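Local coordinates for protein putative dehydrogenase (Pseudarthrobacter phenanthrenivorans, PDB 6A3F) that catalyses the NAD(+)-dependent oxidation of levoglucosan to 3-dehydrolevoglucosan with high substrate specificity, at residues A135-D138 and A139-K143; V307-Y310 and E311-D314; L351-G354 and Y355-K359. All blocks are in the same frame, centred on the assembly; numbering follows the deposited sequence.

Interaction 1 of 3, residues A135-D138 and A139-K143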
ATOM      1  N   ALA B 135      39.775 -17.012  10.821  1.00 30.39           N
ATOM      2  CA  ALA B 135      40.183 -18.254  11.419  1.00 33.06           C
ATOM      3  C   ALA B 135      39.126 -19.323  11.149  1.00 32.71           C
ATOM      4  O   ALA B 135      39.445 -20.483  10.916  1.00 26.78           O
ATOM      5  CB  ALA B 135      40.406 -18.071  12.904  1.00 34.24           C
ATOM      6  N   MET B 136      37.851 -18.956  11.172  1.00 30.90           N
ATOM      7  CA  MET B 136      36.789 -19.962  10.870  1.00 29.85           C
ATOM      8  C   MET B 136      36.846 -20.393   9.402  1.00 27.26           C
ATOM      9  O   MET B 136      36.802 -21.599   9.028  1.00 28.23           O
ATOM     10  CB  MET B 136      35.403 -19.392  11.211  1.00 29.26           C
ATOM     11  CG  MET B 136      35.218 -19.173  12.684  1.00 28.06           C
ATOM     12  SD  MET B 136      33.757 -18.130  13.087  1.00 27.95           S
ATOM     13  CE  MET B 136      32.467 -19.290  12.617  1.00 30.26           C
ATOM     14  N   TYR B 137      36.937 -19.405   8.559  1.00 25.29           N
ATOM     15  CA  TYR B 137      37.041 -19.687   7.150  1.00 25.98           C
ATOM     16  C   TYR B 137      38.262 -20.592   6.875  1.00 29.85           C
ATOM     17  O   TYR B 137      38.157 -21.627   6.181  1.00 28.21           O
ATOM     18  CB  TYR B 137      37.132 -18.361   6.415  1.00 24.63           C
ATOM     19  CG  TYR B 137      37.407 -18.514   4.958  1.00 27.73           C
ATOM     20  CD1 TYR B 137      36.571 -19.296   4.180  1.00 30.10           C
ATOM     21  CD2 TYR B 137      38.493 -17.894   4.370  1.00 30.44           C
ATOM     22  CE1 TYR B 137      36.812 -19.457   2.834  1.00 32.99           C
ATOM     23  CE2 TYR B 137      38.752 -18.061   3.020  1.00 33.41           C
ATOM     24  CZ  TYR B 137      37.899 -18.830   2.257  1.00 34.36           C
ATOM     25  OH  TYR B 137      38.147 -19.009   0.927  1.00 42.76           O
ATOM     26  N   ASP B 138      39.424 -20.200   7.445  1.00 29.18           N
ATOM     27  CA  ASP B 138      40.653 -21.012   7.216  1.00 31.81           C
ATOM     28  C   ASP B 138      40.477 -22.458   7.703  1.00 28.66           C
ATOM     29  O   ASP B 138      40.935 -23.401   7.066  1.00 30.64           O
ATOM     30  CB  ASP B 138      41.838 -20.340   7.873  1.00 32.45           C
ATOM     31  CG  ASP B 138      42.330 -19.133   7.142  1.00 35.56           C
ATOM     32  OD1 ASP B 138      42.024 -18.926   5.917  1.00 34.10           O
ATOM     33  OD2 ASP B 138      43.056 -18.360   7.819  1.00 33.32           O
ATOM     34  N   ALA B 139      39.748 -22.659   8.780  1.00 28.07           N
ATOM     35  CA  ALA B 139      39.555 -23.983   9.321  1.00 29.14           C
ATOM     36  C   ALA B 139      38.706 -24.862   8.400  1.00 34.30           C
ATOM     37  O   ALA B 139      38.750 -26.077   8.536  1.00 32.68           O
ATOM     38  CB  ALA B 139      38.909 -23.871  10.669  1.00 28.90           C
ATOM     39  N   VAL B 140      37.828 -24.278   7.568  1.00 32.63           N
ATOM     40  CA  VAL B 140      36.880 -25.127   6.832  1.00 33.59           C
ATOM     41  C   VAL B 140      37.272 -25.187   5.367  1.00 32.89           C
ATOM     42  O   VAL B 140      36.928 -26.127   4.666  1.00 34.73           O
ATOM     43  CB  VAL B 140      35.428 -24.625   6.945  1.00 33.51           C
ATOM     44  CG1 VAL B 140      34.986 -24.503   8.394  1.00 34.75           C
ATOM     45  CG2 VAL B 140      35.217 -23.330   6.157  1.00 32.16           C
ATOM     46  N   LYS B 141      37.927 -24.167   4.895  1.00 33.08           N
ATOM     47  CA  LYS B 141      37.976 -23.960   3.469  1.00 38.33           C
ATOM     48  C   LYS B 141      38.659 -25.132   2.755  1.00 41.61           C
ATOM     49  O   LYS B 141      38.425 -25.311   1.580  1.00 42.67           O
ATOM     50  CB  LYS B 141      38.659 -22.628   3.155  1.00 37.78           C
ATOM     51  CG  LYS B 141      40.171 -22.608   3.247  1.00 37.19           C
ATOM     52  CD  LYS B 141      40.775 -21.234   3.220  1.00 39.66           C
ATOM     53  CE  LYS B 141      42.254 -21.278   3.564  1.00 45.07           C
ATOM     54  NZ  LYS B 141      42.917 -19.981   3.292  1.00 50.03           N
ATOM     55  N   ASP B 142      39.501 -25.907   3.440  1.00 45.16           N
ATOM     56  CA  ASP B 142      40.226 -26.985   2.801  1.00 46.83           C
ATOM     57  C   ASP B 142      39.698 -28.327   3.171  1.00 47.65           C
ATOM     58  O   ASP B 142      40.197 -29.317   2.672  1.00 48.53           O
ATOM     59  CB  ASP B 142      41.690 -26.903   3.199  1.00 49.16           C
ATOM     60  CG  ASP B 142      42.253 -25.540   2.943  1.00 60.23           C
ATOM     61  OD1 ASP B 142      42.183 -25.101   1.764  1.00 59.96           O
ATOM     62  OD2 ASP B 142      42.725 -24.894   3.914  1.00 68.47           O
ATOM     63  N   LYS B 143      38.699 -28.385   4.046  1.00 47.59           N
ATOM     64  CA  LYS B 143      38.113 -29.670   4.466  1.00 43.94           C
ATOM     65  C   LYS B 143      37.046 -30.090   3.455  1.00 47.73           C
ATOM     66  O   LYS B 143      36.600 -29.272   2.636  1.00 45.80           O
ATOM     67  CB  LYS B 143      37.483 -29.571   5.854  1.00 43.98           C
ATOM     68  CG  LYS B 143      38.414 -29.160   6.984  1.00 46.54           C
ATOM     69  CD  LYS B 143      39.513 -30.139   7.277  1.00 48.04           C
ATOM     70  CE  LYS B 143      40.169 -29.854   8.612  1.00 49.47           C
ATOM     71  NZ  LYS B 143      40.578 -28.433   8.708  1.00 46.83           N
TER

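Interaction 2 of 3, residues V307-Y310 and E311-D314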
ATOM      1  N   VAL B 307      11.805  -3.810  -6.078  1.00 16.60           N
ATOM      2  CA  VAL B 307      11.651  -3.318  -4.708  1.00 18.52           C
ATOM      3  C   VAL B 307      11.142  -4.478  -3.862  1.00 16.96           C
ATOM      4  O   VAL B 307      10.239  -5.226  -4.294  1.00 17.57           O
ATOM      5  CB  VAL B 307      10.681  -2.113  -4.664  1.00 18.10           C
ATOM      6  CG1 VAL B 307      10.265  -1.760  -3.233  1.00 21.73           C
ATOM      7  CG2 VAL B 307      11.295  -0.915  -5.364  1.00 20.20           C
ATOM      8  N   PHE B 308      11.651  -4.614  -2.639  1.00 17.49           N
ATOM      9  CA  PHE B 308      11.260  -5.693  -1.752  1.00 17.07           C
ATOM     10  C   PHE B 308      11.117  -5.119  -0.342  1.00 17.89           C
ATOM     11  O   PHE B 308      11.859  -4.208   0.022  1.00 18.54           O
ATOM     12  CB  PHE B 308      12.316  -6.806  -1.698  1.00 17.79           C
ATOM     13  CG  PHE B 308      12.092  -7.873  -0.655  1.00 18.68           C
ATOM     14  CD1 PHE B 308      11.054  -8.789  -0.781  1.00 18.76           C
ATOM     15  CD2 PHE B 308      12.943  -8.001   0.430  1.00 17.78           C
ATOM     16  CE1 PHE B 308      10.831  -9.754   0.183  1.00 19.57           C
ATOM     17  CE2 PHE B 308      12.735  -9.003   1.367  1.00 19.08           C
ATOM     18  CZ  PHE B 308      11.702  -9.885   1.238  1.00 18.24           C
ATOM     19  N   ASN B 309      10.175  -5.681   0.407  1.00 17.25           N
ATOM     20  CA  ASN B 309       9.867  -5.337   1.812  1.00 16.55           C
ATOM     21  C   ASN B 309       9.513  -6.635   2.555  1.00 17.03           C
ATOM     22  O   ASN B 309       8.448  -7.229   2.337  1.00 17.74           O
ATOM     23  CB  ASN B 309       8.747  -4.309   1.918  1.00 17.26           C
ATOM     24  CG  ASN B 309       8.157  -4.136   3.306  1.00 16.33           C
ATOM     25  OD1 ASN B 309       8.798  -4.512   4.295  1.00 16.92           O
ATOM     26  ND2 ASN B 309       7.008  -3.444   3.407  1.00 13.84           N
ATOM     27  N   TYR B 310      10.417  -7.089   3.426  1.00 16.01           N
ATOM     28  CA  TYR B 310      10.229  -8.317   4.167  1.00 15.60           C
ATOM     29  C   TYR B 310       8.986  -8.262   5.087  1.00 16.51           C
ATOM     30  O   TYR B 310       8.408  -9.298   5.397  1.00 16.30           O
ATOM     31  CB  TYR B 310      11.463  -8.712   5.000  1.00 16.10           C
ATOM     32  CG  TYR B 310      11.267 -10.044   5.659  1.00 16.59           C
ATOM     33  CD1 TYR B 310      11.566 -11.218   4.990  1.00 16.12           C
ATOM     34  CD2 TYR B 310      10.750 -10.144   6.940  1.00 16.73           C
ATOM     35  CE1 TYR B 310      11.328 -12.457   5.556  1.00 16.70           C
ATOM     36  CE2 TYR B 310      10.425 -11.368   7.493  1.00 16.77           C
ATOM     37  CZ  TYR B 310      10.755 -12.528   6.815  1.00 18.03           C
ATOM     38  OH  TYR B 310      10.513 -13.726   7.378  1.00 17.85           O
ATOM     39  N   GLU B 311       8.552  -7.103   5.543  1.00 16.27           N
ATOM     40  CA  GLU B 311       7.301  -7.063   6.337  1.00 17.36           C
ATOM     41  C   GLU B 311       6.100  -7.542   5.489  1.00 20.31           C
ATOM     42  O   GLU B 311       5.035  -7.916   6.063  1.00 18.59           O
ATOM     43  CB  GLU B 311       7.039  -5.674   6.891  1.00 17.10           C
ATOM     44  CG  GLU B 311       8.111  -5.261   7.904  1.00 16.88           C
ATOM     45  CD  GLU B 311       7.824  -4.034   8.764  1.00 16.34           C
ATOM     46  OE1 GLU B 311       7.136  -3.131   8.277  1.00 18.85           O
ATOM     47  OE2 GLU B 311       8.271  -4.018   9.971  1.00 17.86           O
ATOM     48  N   ARG B 312       6.253  -7.471   4.155  1.00 17.52           N
ATOM     49  CA  ARG B 312       5.306  -8.029   3.176  1.00 17.44           C
ATOM     50  C   ARG B 312       6.045  -9.036   2.264  1.00 17.32           C
ATOM     51  O   ARG B 312       6.105  -8.896   1.006  1.00 19.13           O
ATOM     52  CB  ARG B 312       4.705  -6.875   2.392  1.00 17.87           C
ATOM     53  CG  ARG B 312       3.717  -6.014   3.159  1.00 20.52           C
ATOM     54  CD  ARG B 312       3.294  -4.795   2.373  1.00 22.44           C
ATOM     55  NE  ARG B 312       2.346  -4.048   3.204  1.00 24.52           N
ATOM     56  CZ  ARG B 312       1.876  -2.855   2.886  1.00 33.34           C
ATOM     57  NH1 ARG B 312       2.449  -2.189   1.893  1.00 34.57           N
ATOM     58  NH2 ARG B 312       0.869  -2.309   3.557  1.00 28.90           N
ATOM     59  N   ARG B 313       6.600 -10.044   2.889  1.00 15.96           N
ATOM     60  CA  ARG B 313       7.615 -10.893   2.230  1.00 17.18           C
ATOM     61  C   ARG B 313       7.050 -11.744   1.072  1.00 17.08           C
ATOM     62  O   ARG B 313       7.847 -12.181   0.242  1.00 17.67           O
ATOM     63  CB  ARG B 313       8.280 -11.853   3.220  1.00 15.89           C
ATOM     64  CG  ARG B 313       7.408 -12.971   3.758  1.00 17.47           C
ATOM     65  CD  ARG B 313       7.853 -13.447   5.115  1.00 18.71           C
ATOM     66  NE  ARG B 313       7.601 -12.386   6.072  1.00 18.06           N
ATOM     67  CZ  ARG B 313       6.375 -12.012   6.443  1.00 18.91           C
ATOM     68  NH1 ARG B 313       5.372 -12.880   6.358  1.00 19.60           N
ATOM     69  NH2 ARG B 313       6.198 -10.805   6.979  1.00 20.54           N
ATOM     70  N   ASP B 314       5.747 -11.957   1.023  1.00 17.81           N
ATOM     71  CA  ASP B 314       5.144 -12.683  -0.081  1.00 17.81           C
ATOM     72  C   ASP B 314       5.213 -11.966  -1.420  1.00 18.47           C
ATOM     73  O   ASP B 314       4.968 -12.607  -2.467  1.00 19.19           O
ATOM     74  CB  ASP B 314       3.672 -13.009   0.197  1.00 18.37           C
ATOM     75  CG  ASP B 314       3.489 -13.969   1.380  1.00 18.34           C
ATOM     76  OD1 ASP B 314       3.694 -15.176   1.192  1.00 18.73           O
ATOM     77  OD2 ASP B 314       3.106 -13.482   2.486  1.00 21.86           O
TER
HETATM   78  O   HOH W   1       5.817  -2.542   6.066  1.00 17.45           O

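Interaction 3 of 3, residues L351-G354 and Y355-K359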
ATOM      1  N   LEU B 351      -0.669 -18.117  -0.009  1.00 18.14           N
ATOM      2  CA  LEU B 351      -1.092 -18.956   1.049  1.00 17.97           C
ATOM      3  C   LEU B 351      -0.362 -18.581   2.335  1.00 20.81           C
ATOM      4  O   LEU B 351      -0.938 -18.696   3.418  1.00 20.77           O
ATOM      5  CB  LEU B 351      -0.902 -20.440   0.737  1.00 19.68           C
ATOM      6  CG  LEU B 351      -1.923 -21.301   1.456  1.00 18.93           C
ATOM      7  CD1 LEU B 351      -3.265 -21.212   0.740  1.00 21.16           C
ATOM      8  CD2 LEU B 351      -1.445 -22.714   1.676  1.00 21.83           C
ATOM      9  N   GLY B 352       0.867 -18.107   2.187  1.00 21.55           N
ATOM     10  CA  GLY B 352       1.545 -17.318   3.247  1.00 20.29           C
ATOM     11  C   GLY B 352       2.900 -17.902   3.582  1.00 18.17           C
ATOM     12  O   GLY B 352       2.975 -19.055   4.040  1.00 20.71           O
ATOM     13  N   ILE B 353       3.934 -17.126   3.291  1.00 18.54           N
ATOM     14  CA  ILE B 353       5.326 -17.392   3.684  1.00 18.88           C
ATOM     15  C   ILE B 353       5.584 -16.625   4.997  1.00 18.93           C
ATOM     16  O   ILE B 353       5.354 -15.446   5.060  1.00 21.51           O
ATOM     17  CB  ILE B 353       6.284 -16.918   2.576  1.00 19.40           C
ATOM     18  CG1 ILE B 353       6.050 -17.615   1.224  1.00 19.68           C
ATOM     19  CG2 ILE B 353       7.730 -17.016   3.029  1.00 21.33           C
ATOM     20  CD1 ILE B 353       6.253 -19.111   1.245  1.00 20.03           C
ATOM     21  N   GLY B 354       6.062 -17.328   6.014  1.00 20.48           N
ATOM     22  CA  GLY B 354       6.629 -16.738   7.227  1.00 21.23           C
ATOM     23  C   GLY B 354       8.119 -17.046   7.384  1.00 22.39           C
ATOM     24  O   GLY B 354       8.841 -17.497   6.463  1.00 20.42           O
ATOM     25  N   TYR B 355       8.619 -16.761   8.568  1.00 19.98           N
ATOM     26  CA  TYR B 355      10.033 -16.881   8.842  1.00 18.70           C
ATOM     27  C   TYR B 355      10.484 -18.335   8.668  1.00 19.58           C
ATOM     28  O   TYR B 355      11.564 -18.577   8.222  1.00 20.27           O
ATOM     29  CB  TYR B 355      10.307 -16.454  10.286  1.00 19.08           C
ATOM     30  CG  TYR B 355      11.766 -16.453  10.693  1.00 20.41           C
ATOM     31  CD1 TYR B 355      12.592 -15.372  10.405  1.00 19.65           C
ATOM     32  CD2 TYR B 355      12.325 -17.546  11.337  1.00 23.35           C
ATOM     33  CE1 TYR B 355      13.938 -15.410  10.724  1.00 21.00           C
ATOM     34  CE2 TYR B 355      13.667 -17.582  11.685  1.00 24.25           C
ATOM     35  CZ  TYR B 355      14.478 -16.501  11.394  1.00 22.55           C
ATOM     36  OH  TYR B 355      15.787 -16.528  11.806  1.00 24.75           O
ATOM     37  N   GLY B 356       9.646 -19.261   9.105  1.00 18.62           N
ATOM     38  CA  GLY B 356       9.965 -20.667   9.124  1.00 21.01           C
ATOM     39  C   GLY B 356      10.327 -21.188   7.746  1.00 20.85           C
ATOM     40  O   GLY B 356      11.287 -21.965   7.617  1.00 20.81           O
ATOM     41  N   GLU B 357       9.581 -20.761   6.717  1.00 20.49           N
ATOM     42  CA  GLU B 357       9.856 -21.266   5.347  1.00 20.01           C
ATOM     43  C   GLU B 357      11.283 -20.892   4.912  1.00 19.33           C
ATOM     44  O   GLU B 357      11.905 -21.689   4.210  1.00 19.43           O
ATOM     45  CB  GLU B 357       8.813 -20.765   4.337  1.00 20.79           C
ATOM     46  CG  GLU B 357       7.479 -21.466   4.508  1.00 22.84           C
ATOM     47  CD  GLU B 357       6.488 -20.809   5.468  1.00 25.63           C
ATOM     48  OE1 GLU B 357       6.906 -20.032   6.350  1.00 22.41           O
ATOM     49  OE2 GLU B 357       5.281 -21.034   5.316  1.00 32.27           O
ATOM     50  N   THR B 358      11.802 -19.745   5.337  1.00 20.03           N
ATOM     51  CA  THR B 358      13.165 -19.371   4.960  1.00 21.99           C
ATOM     52  C   THR B 358      14.155 -20.367   5.573  1.00 22.36           C
ATOM     53  O   THR B 358      15.108 -20.811   4.929  1.00 22.66           O
ATOM     54  CB  THR B 358      13.517 -17.930   5.345  1.00 22.53           C
ATOM     55  OG1 THR B 358      13.719 -17.783   6.761  1.00 19.73           O
ATOM     56  CG2 THR B 358      12.468 -16.974   4.826  1.00 22.38           C
ATOM     57  N   LYS B 359      13.891 -20.754   6.803  1.00 22.81           N
ATOM     58  CA  LYS B 359      14.771 -21.749   7.477  1.00 22.49           C
ATOM     59  C   LYS B 359      14.617 -23.148   6.857  1.00 21.39           C
ATOM     60  O   LYS B 359      15.602 -23.922   6.806  1.00 20.58           O
ATOM     61  CB  LYS B 359      14.481 -21.793   8.980  1.00 24.29           C
ATOM     62  CG  LYS B 359      14.726 -20.503   9.748  1.00 27.42           C
ATOM     63  CD  LYS B 359      16.182 -20.021   9.711  1.00 27.64           C
ATOM     64  CE  LYS B 359      17.123 -20.869  10.559  1.00 29.54           C
ATOM     65  NZ  LYS B 359      18.518 -20.445  10.317  1.00 28.25           N
TER

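Interaction 1 of 3, residues A135-D138 and A139-K143
K141 lies across the Y137 ring at about a right angle, one helical turn further on. Its CD sits over one face in a CH-pi contact, 4.0 Å from the Y137 ring centroid and displaced toward the rim, while its CB comes to 3.7 Å from Y137 CE1. The lysine can use both neighbours because CG leaves between the backbone N and the carbonyl carbon (chi1 78°) and the chain then runs straight, side by side with D138. At its end NZ forms a salt bridge with D138 OD1 at 3.0 Å, approaching from above the carboxylate plane. The other oxygen, D138 OD2, pairs with K134, so the carboxylate is held by a lysine on each oxygen.

Behind these side chains Y137 O accepts twice, from K141 N at 2.9 Å and from V140 N at 3.0 Å, mixing alpha and 3-10 bonding near the helix end. K143 NZ then returns to A139 O at 3.0 Å. M136 and V140 pack on helix 106-115, where M136 touches the NADH-binding H106. Helix 130-141 is the crossover of a beta-alpha-beta unit, joining parallel strands 119-122 and 147-149 of the Rossmann fold.

Interaction 2 of 3, residues V307-Y310 and E311-D314
N309 and R312 close a beta turn at the end of strand 304-309, with R312 N donating to N309 O at 2.9 Å. An Asx turn overlaps it: N309 OD1 accepts from E311 N at 2.9 Å, the donor standing well above the amide plane, so one asparagine grips the loop through its backbone and its side chain. This connection leads to the antiparallel strand 315-320 of the large mixed sheet in the substrate-binding domain.

R313 meanwhile folds over the Y310 ring. Its chain is bent at chi3 (68°), which brings NE over the face, near the rim and 3.2 Å from Y310 CZ, while CD lies by CZ and OH. CB adds a CH-pi contact nearer the backbone, and the guanidinium makes an off-centre cation-pi contact, its plane tilted 56° to the ring. NH2 also gives a weak hydrogen bond to Y310 O. The same group forms a salt bridge with D314 of the second subunit, while Y310 OH bonds to L351 O of that subunit; the Y310 ring meets Y153 of its own chain, a levoglucosan-binding residue, edge-to-face. F308 is met at its edge by R313 O, 3.8 Å from CE1. E311 OE2 takes backbone N-H groups of N292 and N293; its OE1 accepts at 2.6 Å from a water that in turn accepts from N309 ND2 at 3.0 Å.

Interaction 3 of 3, residues L351-G354 and Y355-K359
E357 starts with CG beside its own backbone N (chi1 -73°) and then bends at chi2 (90°), a combination that turns its carboxylate back along the chain toward G354. OE1 accepts from G354 N at 2.9 Å, the N-H arriving from above the carboxylate plane. In return E357 N makes a weak, long bond of 3.4 Å to G354 O. The carbon part of the glutamate packs as well: its CB lies 4.1 Å from I353 CG2, the branch directed anti to the isoleucine N.

The second carboxylate oxygen faces another acceptor, with E357 OE2 only 3.3 Å from G352 O. W346 NE1 of the same chain donates to OE2 and, weakly, to G352 O, which probably eases the approach of the two acceptors, and the buried group has a firm partner on each oxygen. Across the helix turn, T358 OG1 donates to Y355 O at 2.7 Å, in the carbonyl plane, and bonds to ND2 of the NADH-binding N152 too. This hydroxyl thus connects the first turn of helix 355-371 with the cofactor site. Y355, itself an NADH-binding residue, packs its ring against M34 and A37 and meets the W346 ring of the second subunit.

A glutamate reaching back to a backbone N-H three residues earlier resembles the glutamate half of a capping box, although G354 has no side chain to complete it. In this dehydrogenase the entry into helix 355-371 lies where the NADH site meets the subunit interface.

Along the chain the three contacts come in series, none nested within or crossing another, and each closes a local turn. Interaction 1 comes first, within the crossover helix of the nucleotide-binding domain. Interaction 2 follows at the turn between strands 304-309 and 315-320 of the mixed sheet, and interaction 3 at the entry into helix 355-371. The first stands apart, its centre about 34 Å from that of interaction 2 and on the opposite side of the chain's centre. Interactions 2 and 3 touch: D314 OD1 and R313 NH1 probably bond to the backbone of I353, tying the sheet turn to the helix entry, and both contacts meet the second subunit.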